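Local coordinates for polyketide synthase associated protein 5 (Mycobacterium tuberculosis, PDB 1Q9J) that probably transfers mycocerosyl chains from mycocerosic acid synthase onto phthiocerol and related alcohols, the final step in making dimycocerosate ester lipids, at residues 6-11 with 158-163; 53-58 with 65-70; 103-108 with 118-123. One frame throughout, in Å; residues are numbered along the deposited sequence.

Interaction 1: residues 6-11 with 158-163; sequences VIRKLS and QPTPLS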
ATOM      1  N   VAL A   6      22.430  10.777  13.098  1.00 51.45           N
ATOM      2  CA  VAL A   6      21.875  10.442  11.795  1.00 47.01           C
ATOM      3  C   VAL A   6      22.016   8.955  11.518  1.00 44.81           C
ATOM      4  O   VAL A   6      23.118   8.417  11.570  1.00 43.19           O
ATOM      5  CB  VAL A   6      22.590  11.192  10.654  1.00 44.46           C
ATOM      6  CG1 VAL A   6      22.238  10.546   9.322  1.00 40.92           C
ATOM      7  CG2 VAL A   6      22.194  12.659  10.649  1.00 39.02           C
ATOM      8  N   ILE A   7      20.899   8.291  11.240  1.00 45.88           N
ATOM      9  CA  ILE A   7      20.928   6.860  10.928  1.00 43.09           C
ATOM     10  C   ILE A   7      21.435   6.677   9.504  1.00 46.46           C
ATOM     11  O   ILE A   7      22.423   5.976   9.250  1.00 44.82           O
ATOM     12  CB  ILE A   7      19.560   6.265  11.039  1.00 36.75           C
ATOM     13  CG1 ILE A   7      19.079   6.452  12.488  1.00 33.83           C
ATOM     14  CG2 ILE A   7      19.609   4.784  10.608  1.00 31.85           C
ATOM     15  CD1 ILE A   7      17.608   6.097  12.711  1.00 32.31           C
ATOM     16  N   ARG A   8      20.754   7.333   8.577  1.00 46.97           N
ATOM     17  CA  ARG A   8      21.149   7.287   7.187  1.00 45.53           C
ATOM     18  C   ARG A   8      20.279   8.274   6.414  1.00 48.34           C
ATOM     19  O   ARG A   8      19.185   8.616   6.850  1.00 49.22           O
ATOM     20  CB  ARG A   8      21.007   5.850   6.674  1.00 40.06           C
ATOM     21  CG  ARG A   8      20.093   5.674   5.528  1.00 34.40           C
ATOM     22  CD  ARG A   8      19.533   4.288   5.496  1.00 30.44           C
ATOM     23  NE  ARG A   8      18.437   4.257   4.538  1.00 36.19           N
ATOM     24  CZ  ARG A   8      17.482   3.334   4.525  1.00 40.81           C
ATOM     25  NH1 ARG A   8      17.486   2.352   5.415  1.00 49.07           N
ATOM     26  NH2 ARG A   8      16.503   3.395   3.637  1.00 36.98           N
ATOM     27  N   LYS A   9      20.797   8.757   5.292  1.00 48.33           N
ATOM     28  CA  LYS A   9      20.068   9.694   4.457  1.00 49.57           C
ATOM     29  C   LYS A   9      19.048   8.837   3.688  1.00 53.83           C
ATOM     30  O   LYS A   9      19.262   7.633   3.506  1.00 57.32           O
ATOM     31  CB  LYS A   9      21.061  10.374   3.509  1.00 49.78           C
ATOM     32  CG  LYS A   9      20.715  11.796   3.065  1.00 63.50           C
ATOM     33  CD  LYS A   9      21.971  12.535   2.552  1.00 68.52           C
ATOM     34  CE  LYS A   9      21.681  13.939   2.018  1.00 70.21           C
ATOM     35  NZ  LYS A   9      20.969  13.913   0.711  1.00 66.84           N
ATOM     36  N   LEU A  10      17.927   9.419   3.271  1.00 54.52           N
ATOM     37  CA  LEU A  10      16.939   8.633   2.524  1.00 51.98           C
ATOM     38  C   LEU A  10      17.389   8.513   1.089  1.00 51.24           C
ATOM     39  O   LEU A  10      18.013   9.427   0.561  1.00 52.57           O
ATOM     40  CB  LEU A  10      15.565   9.294   2.518  1.00 48.30           C
ATOM     41  CG  LEU A  10      14.735   9.349   3.792  1.00 42.09           C
ATOM     42  CD1 LEU A  10      13.501  10.177   3.496  1.00 40.05           C
ATOM     43  CD2 LEU A  10      14.346   7.941   4.252  1.00 41.24           C
ATOM     44  N   SER A  11      17.050   7.394   0.458  1.00 53.18           N
ATOM     45  CA  SER A  11      17.401   7.130  -0.936  1.00 52.76           C
ATOM     46  C   SER A  11      16.384   7.852  -1.806  1.00 56.23           C
ATOM     47  O   SER A  11      15.231   8.019  -1.403  1.00 59.57           O
ATOM     48  CB  SER A  11      17.337   5.628  -1.205  1.00 51.18           C
ATOM     49  OG  SER A  11      15.994   5.207  -1.400  1.00 49.82           O
ATOM     50  N   GLN A 158      16.466  -5.709  14.646  1.00 47.23           N
ATOM     51  CA  GLN A 158      16.985  -5.796  13.280  1.00 42.75           C
ATOM     52  C   GLN A 158      17.663  -4.493  12.867  1.00 38.91           C
ATOM     53  O   GLN A 158      17.322  -3.420  13.372  1.00 35.31           O
ATOM     54  CB  GLN A 158      15.849  -6.111  12.316  1.00 35.47           C
ATOM     55  CG  GLN A 158      14.879  -7.164  12.798  1.00 30.41           C
ATOM     56  CD  GLN A 158      13.655  -7.211  11.917  1.00 38.23           C
ATOM     57  OE1 GLN A 158      13.510  -6.395  11.009  1.00 45.89           O
ATOM     58  NE2 GLN A 158      12.764  -8.160  12.173  1.00 37.81           N
ATOM     59  N   PRO A 159      18.642  -4.572  11.952  1.00 36.20           N
ATOM     60  CA  PRO A 159      19.342  -3.359  11.503  1.00 33.77           C
ATOM     61  C   PRO A 159      18.497  -2.479  10.573  1.00 33.62           C
ATOM     62  O   PRO A 159      17.379  -2.846  10.194  1.00 32.39           O
ATOM     63  CB  PRO A 159      20.596  -3.912  10.839  1.00 30.36           C
ATOM     64  CG  PRO A 159      20.164  -5.247  10.339  1.00 34.34           C
ATOM     65  CD  PRO A 159      19.283  -5.793  11.431  1.00 30.41           C
ATOM     66  N   THR A 160      19.026  -1.311  10.223  1.00 32.58           N
ATOM     67  CA  THR A 160      18.316  -0.368   9.357  1.00 31.59           C
ATOM     68  C   THR A 160      17.905  -1.024   8.046  1.00 35.59           C
ATOM     69  O   THR A 160      18.754  -1.326   7.208  1.00 37.26           O
ATOM     70  CB  THR A 160      19.205   0.821   9.012  1.00 29.51           C
ATOM     71  OG1 THR A 160      19.845   1.301  10.200  1.00 38.37           O
ATOM     72  CG2 THR A 160      18.377   1.927   8.398  1.00 34.53           C
ATOM     73  N   PRO A 161      16.597  -1.242   7.835  1.00 34.61           N
ATOM     74  CA  PRO A 161      16.215  -1.877   6.569  1.00 34.11           C
ATOM     75  C   PRO A 161      16.753  -1.125   5.364  1.00 33.96           C
ATOM     76  O   PRO A 161      16.891   0.089   5.410  1.00 32.44           O
ATOM     77  CB  PRO A 161      14.682  -1.937   6.620  1.00 33.29           C
ATOM     78  CG  PRO A 161      14.287  -1.105   7.799  1.00 33.82           C
ATOM     79  CD  PRO A 161      15.449  -1.077   8.733  1.00 34.92           C
ATOM     80  N   LEU A 162      17.084  -1.838   4.291  1.00 36.93           N
ATOM     81  CA  LEU A 162      17.656  -1.205   3.103  1.00 35.54           C
ATOM     82  C   LEU A 162      16.672  -0.455   2.221  1.00 35.18           C
ATOM     83  O   LEU A 162      15.469  -0.738   2.200  1.00 30.84           O
ATOM     84  CB  LEU A 162      18.343  -2.268   2.250  1.00 34.35           C
ATOM     85  CG  LEU A 162      19.394  -3.135   2.924  1.00 33.86           C
ATOM     86  CD1 LEU A 162      19.617  -4.392   2.121  1.00 30.00           C
ATOM     87  CD2 LEU A 162      20.644  -2.345   3.084  1.00 27.20           C
ATOM     88  N   SER A 163      17.206   0.518   1.498  1.00 36.01           N
ATOM     89  CA  SER A 163      16.421   1.280   0.538  1.00 37.68           C
ATOM     90  C   SER A 163      16.521   0.460  -0.759  1.00 41.61           C
ATOM     91  O   SER A 163      17.431  -0.370  -0.921  1.00 38.19           O
ATOM     92  CB  SER A 163      17.029   2.661   0.304  1.00 34.52           C
ATOM     93  OG  SER A 163      18.356   2.567  -0.175  1.00 39.95           O
TER
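R8 reaches from the first strand of the chain to the loop ahead of helix 164-170 and carries the one hydrogen bond between the two segments: its NH1 donates to the backbone oxygen of P161. The acceptor sits at the edge of the guanidinium, near its plane. The modelled separation of NH1 and P161 O, 2.3 Å, is too short to be trusted in detail, and the bond is bent, with 129° at the hydrogen. An extended chain from CG to NE gives arginine the length to span the gap. Its other terminal nitrogen, NH2, forms a salt bridge with E14 of helix 12-19, so one flat group ties the loop carbonyl to a carboxylate.

The remaining contacts are van der Waals. T160 slides past R8 in the opposite direction, bringing its methyl CG2 to the guanidinium edge beside NH1. The same threonine meets the branch of I7: I7 CG2 lies 3.5 Å from T160 OG1 and 3.8 Å from T160 CG2. Threonine suits the place because CG2 can lie against both R8 NH1 and I7 CG2, with OG1 adding a second contact to I7. Farther along, S163 CB approaches R8 NH2 at 3.5 Å and also packs on the side chain of S11. The hydroxyl of S11 finds its polar partner in E165, while S163 occupies the N-cap position of helix 164-170. Small serines let the two backbones come within 6.1 Å, measured between S11 CA and S163 CA.

Although the segments run only 10° apart in direction, I7 CA and T160 CA are 7.8 Å apart, too wide for sheet pairing. The arrangement is that of a loop running alongside strand 6-9, an outermost strand of a three-stranded antiparallel sheet, without joining the sheet, and tied to it by an arginine.

Interaction 2: residues 53-58 with 65-70; sequences LASHLE and WNLVAD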
ATOM      1  N   LEU A  53      12.023   2.669  13.420  1.00 35.64           N
ATOM      2  CA  LEU A  53      10.735   3.313  13.566  1.00 37.02           C
ATOM      3  C   LEU A  53      10.778   4.399  14.638  1.00 39.47           C
ATOM      4  O   LEU A  53       9.920   5.301  14.680  1.00 41.38           O
ATOM      5  CB  LEU A  53       9.669   2.283  13.929  1.00 34.68           C
ATOM      6  CG  LEU A  53       9.595   1.142  12.931  1.00 33.23           C
ATOM      7  CD1 LEU A  53       8.603   0.087  13.389  1.00 36.76           C
ATOM      8  CD2 LEU A  53       9.206   1.698  11.589  1.00 25.27           C
ATOM      9  N   ALA A  54      11.782   4.327  15.502  1.00 37.30           N
ATOM     10  CA  ALA A  54      11.909   5.310  16.551  1.00 34.91           C
ATOM     11  C   ALA A  54      12.730   6.478  16.077  1.00 36.82           C
ATOM     12  O   ALA A  54      13.716   6.839  16.704  1.00 47.17           O
ATOM     13  CB  ALA A  54      12.566   4.684  17.756  1.00 35.50           C
ATOM     14  N   SER A  55      12.330   7.088  14.977  1.00 35.02           N
ATOM     15  CA  SER A  55      13.096   8.213  14.491  1.00 35.93           C
ATOM     16  C   SER A  55      12.207   9.233  13.818  1.00 35.72           C
ATOM     17  O   SER A  55      10.987   9.166  13.921  1.00 37.87           O
ATOM     18  CB  SER A  55      14.118   7.730  13.486  1.00 39.85           C
ATOM     19  OG  SER A  55      13.472   7.428  12.260  1.00 53.01           O
ATOM     20  N   HIS A  56      12.843  10.168  13.122  1.00 34.14           N
ATOM     21  CA  HIS A  56      12.141  11.218  12.419  1.00 37.13           C
ATOM     22  C   HIS A  56      13.018  11.701  11.285  1.00 39.50           C
ATOM     23  O   HIS A  56      14.173  11.293  11.174  1.00 40.82           O
ATOM     24  CB  HIS A  56      11.830  12.382  13.350  1.00 38.51           C
ATOM     25  CG  HIS A  56      13.042  13.034  13.931  1.00 40.26           C
ATOM     26  ND1 HIS A  56      13.610  12.626  15.120  1.00 38.12           N
ATOM     27  CD2 HIS A  56      13.822  14.038  13.465  1.00 40.25           C
ATOM     28  CE1 HIS A  56      14.689  13.349  15.358  1.00 45.12           C
ATOM     29  NE2 HIS A  56      14.841  14.213  14.368  1.00 40.90           N
ATOM     30  N   LEU A  57      12.469  12.582  10.453  1.00 41.16           N
ATOM     31  CA  LEU A  57      13.197  13.107   9.303  1.00 41.23           C
ATOM     32  C   LEU A  57      13.612  14.553   9.480  1.00 42.82           C
ATOM     33  O   LEU A  57      12.886  15.345  10.069  1.00 45.72           O
ATOM     34  CB  LEU A  57      12.335  13.010   8.053  1.00 42.39           C
ATOM     35  CG  LEU A  57      11.969  11.626   7.555  1.00 41.85           C
ATOM     36  CD1 LEU A  57      10.697  11.728   6.764  1.00 42.95           C
ATOM     37  CD2 LEU A  57      13.101  11.042   6.745  1.00 40.12           C
ATOM     38  N   GLU A  58      14.778  14.881   8.939  1.00 45.23           N
ATOM     39  CA  GLU A  58      15.316  16.224   8.995  1.00 47.26           C
ATOM     40  C   GLU A  58      15.910  16.526   7.630  1.00 49.62           C
ATOM     41  O   GLU A  58      16.779  15.799   7.170  1.00 52.36           O
ATOM     42  CB  GLU A  58      16.393  16.308  10.071  1.00 47.19           C
ATOM     43  CG  GLU A  58      15.837  16.244  11.484  1.00 46.04           C
ATOM     44  CD  GLU A  58      16.916  16.414  12.547  1.00 47.72           C
ATOM     45  OE1 GLU A  58      17.973  17.008  12.227  1.00 45.62           O
ATOM     46  OE2 GLU A  58      16.691  15.974  13.697  1.00 40.23           O
ATOM     47  N   TRP A  65      17.136  14.315   2.652  1.00 61.08           N
ATOM     48  CA  TRP A  65      16.513  14.078   3.940  1.00 56.31           C
ATOM     49  C   TRP A  65      17.275  13.096   4.811  1.00 51.59           C
ATOM     50  O   TRP A  65      17.693  12.027   4.353  1.00 46.92           O
ATOM     51  CB  TRP A  65      15.115  13.535   3.746  1.00 57.69           C
ATOM     52  CG  TRP A  65      14.212  14.458   3.060  1.00 60.62           C
ATOM     53  CD1 TRP A  65      14.078  14.639   1.708  1.00 58.31           C
ATOM     54  CD2 TRP A  65      13.227  15.273   3.680  1.00 62.68           C
ATOM     55  NE1 TRP A  65      13.050  15.513   1.454  1.00 61.79           N
ATOM     56  CE2 TRP A  65      12.510  15.922   2.650  1.00 63.77           C
ATOM     57  CE3 TRP A  65      12.875  15.522   5.016  1.00 59.50           C
ATOM     58  CZ2 TRP A  65      11.449  16.801   2.912  1.00 63.26           C
ATOM     59  CZ3 TRP A  65      11.823  16.393   5.280  1.00 62.08           C
ATOM     60  CH2 TRP A  65      11.124  17.025   4.231  1.00 62.48           C
ATOM     61  N   ASN A  66      17.441  13.469   6.075  1.00 48.12           N
ATOM     62  CA  ASN A  66      18.112  12.617   7.037  1.00 45.23           C
ATOM     63  C   ASN A  66      17.119  11.925   7.937  1.00 41.70           C
ATOM     64  O   ASN A  66      16.128  12.501   8.364  1.00 44.21           O
ATOM     65  CB  ASN A  66      19.072  13.409   7.929  1.00 48.57           C
ATOM     66  CG  ASN A  66      20.410  13.659   7.276  1.00 53.01           C
ATOM     67  OD1 ASN A  66      20.917  12.823   6.536  1.00 58.76           O
ATOM     68  ND2 ASN A  66      21.001  14.815   7.562  1.00 53.96           N
ATOM     69  N   LEU A  67      17.401  10.668   8.207  1.00 40.36           N
ATOM     70  CA  LEU A  67      16.598   9.882   9.100  1.00 39.65           C
ATOM     71  C   LEU A  67      17.435  10.026  10.373  1.00 41.68           C
ATOM     72  O   LEU A  67      18.574   9.541  10.432  1.00 41.81           O
ATOM     73  CB  LEU A  67      16.589   8.440   8.623  1.00 41.18           C
ATOM     74  CG  LEU A  67      15.682   7.512   9.401  1.00 43.61           C
ATOM     75  CD1 LEU A  67      14.231   7.784   9.023  1.00 46.10           C
ATOM     76  CD2 LEU A  67      16.062   6.089   9.109  1.00 41.10           C
ATOM     77  N   VAL A  68      16.896  10.741  11.359  1.00 44.72           N
ATOM     78  CA  VAL A  68      17.597  10.972  12.617  1.00 42.91           C
ATOM     79  C   VAL A  68      17.000  10.086  13.682  1.00 44.22           C
ATOM     80  O   VAL A  68      15.782   9.912  13.738  1.00 45.02           O
ATOM     81  CB  VAL A  68      17.495  12.449  13.043  1.00 40.30           C
ATOM     82  CG1 VAL A  68      18.188  12.668  14.393  1.00 41.24           C
ATOM     83  CG2 VAL A  68      18.144  13.323  11.978  1.00 40.24           C
ATOM     84  N   ALA A  69      17.848   9.513  14.527  1.00 45.70           N
ATOM     85  CA  ALA A  69      17.353   8.611  15.561  1.00 47.41           C
ATOM     86  C   ALA A  69      16.800   9.314  16.792  1.00 49.26           C
ATOM     87  O   ALA A  69      17.241  10.398  17.174  1.00 47.32           O
ATOM     88  CB  ALA A  69      18.455   7.636  15.967  1.00 46.26           C
ATOM     89  N   ASP A  70      15.807   8.668  17.388  1.00 53.24           N
ATOM     90  CA  ASP A  70      15.174   9.153  18.592  1.00 59.06           C
ATOM     91  C   ASP A  70      15.353   8.108  19.689  1.00 66.06           C
ATOM     92  O   ASP A  70      16.170   7.192  19.571  1.00 67.77           O
ATOM     93  CB  ASP A  70      13.679   9.403  18.362  1.00 57.08           C
ATOM     94  CG  ASP A  70      13.408  10.664  17.557  1.00 57.94           C
ATOM     95  OD1 ASP A  70      14.026  11.702  17.859  1.00 55.56           O
ATOM     96  OD2 ASP A  70      12.576  10.623  16.630  1.00 55.85           O
TER
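H56 and D70 meet through a nearly straight hydrogen bond: ND1 of the ring donates to D70 OD2 at 2.7 Å, with 176° at the hydrogen. The oxygen lies in the ring plane and is approached on its syn side, 27° out of the carboxylate plane. From the other end of the imidazole, NE2 donates to E58 OE2 over 2.6 Å, using the anti lone pair of that oxygen. Gripped in its own plane at both nitrogens, the ring has its rotation fixed, and two carboxylates probably favour the doubly protonated, cationic form. Histidine suits the place because it can donate in two directions. V68 lies alongside, pointing the same way, with its CB 3.5 Å from H56 NE2; its CG2 packs at a slant against the E58 carboxyl carbon.

Strands 55-59 and 65-69 form an antiparallel beta hairpin, which sets H56, E58 and V68 on one face, and D70 reaches in from just past strand 65-69. H56 pairs with V68 and E58 with N66, both hydrogen-bonded: V68 N donates to H56 O at 2.8 Å, and N66 N to E58 O at 2.7 Å. A54, the centre of an inverse gamma turn, accepts D70 N through its oxygen, which helps to place the aspartate beside the histidine.

L57 and L67 lie on the opposite, apolar face, where L57 CD2 and L67 CD1 touch at 4.1 Å; W65 flanks L57, its CE3 near L57 CB. L67 CD1 also lies 3.3 Å from S55 OG, a hydroxyl bonded to V52 O. Helix 12-19 covers this side, A18 touching both L57 and W65. On the edge of 65-69 turned from 55-59, L67 hydrogen-bonds to I7 and R8 of strand 6-9, and W65 to L10 just after it.

Interaction 3: residues 103-108 with 118-123; sequences SLLHLQ and LTLYLH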
ATOM      1  N   SER A 103       7.824  12.288  14.687  1.00 48.69           N
ATOM      2  CA  SER A 103       7.713  10.835  14.835  1.00 50.74           C
ATOM      3  C   SER A 103       7.307  10.191  13.504  1.00 52.10           C
ATOM      4  O   SER A 103       6.776  10.869  12.622  1.00 57.22           O
ATOM      5  CB  SER A 103       6.668  10.540  15.923  1.00 52.14           C
ATOM      6  OG  SER A 103       6.453   9.163  16.125  1.00 58.36           O
ATOM      7  N   LEU A 104       7.550   8.895  13.334  1.00 49.90           N
ATOM      8  CA  LEU A 104       7.160   8.238  12.078  1.00 44.97           C
ATOM      9  C   LEU A 104       6.241   7.064  12.349  1.00 46.09           C
ATOM     10  O   LEU A 104       5.843   6.360  11.431  1.00 49.66           O
ATOM     11  CB  LEU A 104       8.393   7.733  11.337  1.00 37.25           C
ATOM     12  CG  LEU A 104       9.423   8.797  10.965  1.00 34.93           C
ATOM     13  CD1 LEU A 104      10.585   8.141  10.233  1.00 26.31           C
ATOM     14  CD2 LEU A 104       8.773   9.847  10.085  1.00 35.92           C
ATOM     15  N   LEU A 105       5.901   6.870  13.616  1.00 44.65           N
ATOM     16  CA  LEU A 105       5.047   5.769  14.007  1.00 46.76           C
ATOM     17  C   LEU A 105       4.141   6.196  15.168  1.00 49.85           C
ATOM     18  O   LEU A 105       4.586   6.862  16.116  1.00 47.20           O
ATOM     19  CB  LEU A 105       5.918   4.579  14.413  1.00 43.51           C
ATOM     20  CG  LEU A 105       5.222   3.293  14.863  1.00 45.98           C
ATOM     21  CD1 LEU A 105       4.397   2.713  13.726  1.00 40.84           C
ATOM     22  CD2 LEU A 105       6.257   2.304  15.333  1.00 49.64           C
ATOM     23  N   HIS A 106       2.872   5.798  15.082  1.00 50.75           N
ATOM     24  CA  HIS A 106       1.863   6.118  16.088  1.00 52.81           C
ATOM     25  C   HIS A 106       0.862   4.967  16.202  1.00 55.11           C
ATOM     26  O   HIS A 106       0.288   4.532  15.195  1.00 56.88           O
ATOM     27  CB  HIS A 106       1.113   7.403  15.700  1.00 52.06           C
ATOM     28  CG  HIS A 106       1.910   8.662  15.887  1.00 55.82           C
ATOM     29  ND1 HIS A 106       2.278   9.130  17.127  1.00 56.48           N
ATOM     30  CD2 HIS A 106       2.399   9.550  14.990  1.00 54.93           C
ATOM     31  CE1 HIS A 106       2.961  10.255  16.989  1.00 53.59           C
ATOM     32  NE2 HIS A 106       3.049  10.532  15.703  1.00 57.48           N
ATOM     33  N   LEU A 107       0.668   4.458  17.416  1.00 55.09           N
ATOM     34  CA  LEU A 107      -0.305   3.386  17.632  1.00 59.90           C
ATOM     35  C   LEU A 107      -1.473   3.978  18.412  1.00 63.14           C
ATOM     36  O   LEU A 107      -1.368   4.233  19.608  1.00 66.06           O
ATOM     37  CB  LEU A 107       0.308   2.213  18.413  1.00 55.54           C
ATOM     38  CG  LEU A 107      -0.697   1.072  18.644  1.00 53.73           C
ATOM     39  CD1 LEU A 107      -1.358   0.700  17.323  1.00 48.44           C
ATOM     40  CD2 LEU A 107      -0.011  -0.140  19.257  1.00 53.79           C
ATOM     41  N   GLN A 108      -2.593   4.189  17.731  1.00 67.27           N
ATOM     42  CA  GLN A 108      -3.766   4.786  18.360  1.00 68.23           C
ATOM     43  C   GLN A 108      -4.920   3.816  18.632  1.00 65.83           C
ATOM     44  O   GLN A 108      -5.546   3.310  17.701  1.00 61.20           O
ATOM     45  CB  GLN A 108      -4.266   5.934  17.486  1.00 71.35           C
ATOM     46  CG  GLN A 108      -5.420   6.706  18.079  1.00 75.93           C
ATOM     47  CD  GLN A 108      -6.072   7.602  17.056  1.00 77.88           C
ATOM     48  OE1 GLN A 108      -6.573   7.124  16.035  1.00 77.99           O
ATOM     49  NE2 GLN A 108      -6.078   8.908  17.321  1.00 80.07           N
ATOM     50  N   LEU A 118      -8.182  -0.148  16.541  1.00 75.42           N
ATOM     51  CA  LEU A 118      -6.728  -0.127  16.590  1.00 69.70           C
ATOM     52  C   LEU A 118      -6.291   0.518  15.286  1.00 66.81           C
ATOM     53  O   LEU A 118      -6.765   0.142  14.213  1.00 67.18           O
ATOM     54  CB  LEU A 118      -6.178  -1.548  16.686  1.00 70.82           C
ATOM     55  CG  LEU A 118      -4.690  -1.672  16.997  1.00 70.58           C
ATOM     56  CD1 LEU A 118      -4.384  -0.991  18.314  1.00 72.70           C
ATOM     57  CD2 LEU A 118      -4.306  -3.136  17.051  1.00 70.48           C
ATOM     58  N   THR A 119      -5.406   1.503  15.375  1.00 63.35           N
ATOM     59  CA  THR A 119      -4.933   2.181  14.176  1.00 58.07           C
ATOM     60  C   THR A 119      -3.450   2.450  14.269  1.00 56.87           C
ATOM     61  O   THR A 119      -2.990   3.093  15.212  1.00 56.96           O
ATOM     62  CB  THR A 119      -5.646   3.515  13.966  1.00 54.80           C
ATOM     63  OG1 THR A 119      -7.056   3.308  14.044  1.00 57.90           O
ATOM     64  CG2 THR A 119      -5.298   4.099  12.601  1.00 51.90           C
ATOM     65  N   LEU A 120      -2.712   1.956  13.279  1.00 53.24           N
ATOM     66  CA  LEU A 120      -1.275   2.148  13.230  1.00 50.36           C
ATOM     67  C   LEU A 120      -0.934   3.135  12.131  1.00 49.59           C
ATOM     68  O   LEU A 120      -1.424   3.026  11.008  1.00 46.85           O
ATOM     69  CB  LEU A 120      -0.560   0.834  12.954  1.00 50.31           C
ATOM     70  CG  LEU A 120       0.956   0.922  13.149  1.00 51.96           C
ATOM     71  CD1 LEU A 120       1.289   0.568  14.592  1.00 54.62           C
ATOM     72  CD2 LEU A 120       1.659  -0.044  12.200  1.00 45.75           C
ATOM     73  N   TYR A 121      -0.112   4.118  12.472  1.00 48.98           N
ATOM     74  CA  TYR A 121       0.320   5.120  11.508  1.00 43.30           C
ATOM     75  C   TYR A 121       1.797   4.899  11.279  1.00 43.32           C
ATOM     76  O   TYR A 121       2.592   4.814  12.223  1.00 41.26           O
ATOM     77  CB  TYR A 121       0.089   6.533  12.021  1.00 40.50           C
ATOM     78  CG  TYR A 121      -1.361   6.875  12.196  1.00 40.08           C
ATOM     79  CD1 TYR A 121      -2.039   6.510  13.351  1.00 38.51           C
ATOM     80  CD2 TYR A 121      -2.060   7.571  11.201  1.00 40.56           C
ATOM     81  CE1 TYR A 121      -3.376   6.832  13.513  1.00 42.60           C
ATOM     82  CE2 TYR A 121      -3.401   7.898  11.351  1.00 36.72           C
ATOM     83  CZ  TYR A 121      -4.056   7.525  12.512  1.00 41.16           C
ATOM     84  OH  TYR A 121      -5.396   7.822  12.660  1.00 43.67           O
ATOM     85  N   LEU A 122       2.159   4.820  10.009  1.00 43.87           N
ATOM     86  CA  LEU A 122       3.522   4.536   9.638  1.00 40.58           C
ATOM     87  C   LEU A 122       3.961   5.380   8.466  1.00 39.19           C
ATOM     88  O   LEU A 122       3.309   5.407   7.432  1.00 43.75           O
ATOM     89  CB  LEU A 122       3.602   3.068   9.269  1.00 35.95           C
ATOM     90  CG  LEU A 122       4.976   2.443   9.097  1.00 42.26           C
ATOM     91  CD1 LEU A 122       5.802   2.592  10.366  1.00 33.32           C
ATOM     92  CD2 LEU A 122       4.751   0.982   8.750  1.00 33.53           C
ATOM     93  N   HIS A 123       5.062   6.091   8.625  1.00 38.27           N
ATOM     94  CA  HIS A 123       5.540   6.887   7.524  1.00 38.69           C
ATOM     95  C   HIS A 123       5.972   5.937   6.404  1.00 41.15           C
ATOM     96  O   HIS A 123       6.719   4.975   6.634  1.00 39.01           O
ATOM     97  CB  HIS A 123       6.693   7.761   7.970  1.00 34.29           C
ATOM     98  CG  HIS A 123       7.018   8.838   6.992  1.00 36.17           C
ATOM     99  ND1 HIS A 123       6.517  10.115   7.110  1.00 43.25           N
ATOM    100  CD2 HIS A 123       7.694   8.796   5.816  1.00 37.23           C
ATOM    101  CE1 HIS A 123       6.863  10.819   6.043  1.00 43.40           C
ATOM    102  NE2 HIS A 123       7.573  10.039   5.247  1.00 40.95           N
TER
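The carbonyl oxygen of H106 is gripped from across the hairpin by two groups: Y121 N donates to it at 2.8 Å with 161° at the hydrogen, and L120 CA makes a CH...O contact at 3.5 Å. The edge of the Y121 ring also passes near this oxygen. Y121 O is held in the same manner, by H106 N and by L105 CA at 3.2 Å. Outside these, Q108 and T119 exchange two backbone bonds.

On the face of H106 and Y121, the tyrosine ring stands nearly perpendicular to the Q108 amide and meets Y369 edge to face. The other face is built of leucines. Chi1 (-180°) puts L107 CG anti to the backbone N, and chi2 (50°) then sets CD1 3.6 Å from L118 CD1 and 3.8 Å from L120 CD1; L105 CD1 fits between L120 and L122. Branched, flexible leucines suit an interface that helices 36-49 and 129-148 cover.

At the strand end, H123 N donates to L104 O at 2.9 Å, and L104 CD2 packs on H123 CB. H123 opens the sequence HHCMADG, the HHxxxDG motif of this acyltransferase superfamily. That backbone bond, the L104 packing, an edge-to-face contact with F23 and a weak bond from NE2 to F17 O hold H123 in the core, which is consistent with a fixed setting for the adjacent H124, the probable proton acceptor.

In the fold
Along the chain, interactions 2 and 3 follow one another as two successive hairpins, and both fall between the segments that interaction 1 brings together. Interactions 1 and 2, with centres 9 Å apart, share the three-stranded antiparallel sheet in which strand 65-69 lies between 6-9 and 55-59. Interaction 3 belongs to the separate five-stranded mixed sheet; its centre is 15 Å from that of interaction 2, which it touches through L53, S55 and L67 packing on L104, L105 and L122. Interactions 1 and 3 do not touch, their nearest atoms being about 6 Å apart. The hairpin 53-70 therefore bridges the N-terminal strand and the sheet that leads into the probable active-site histidine.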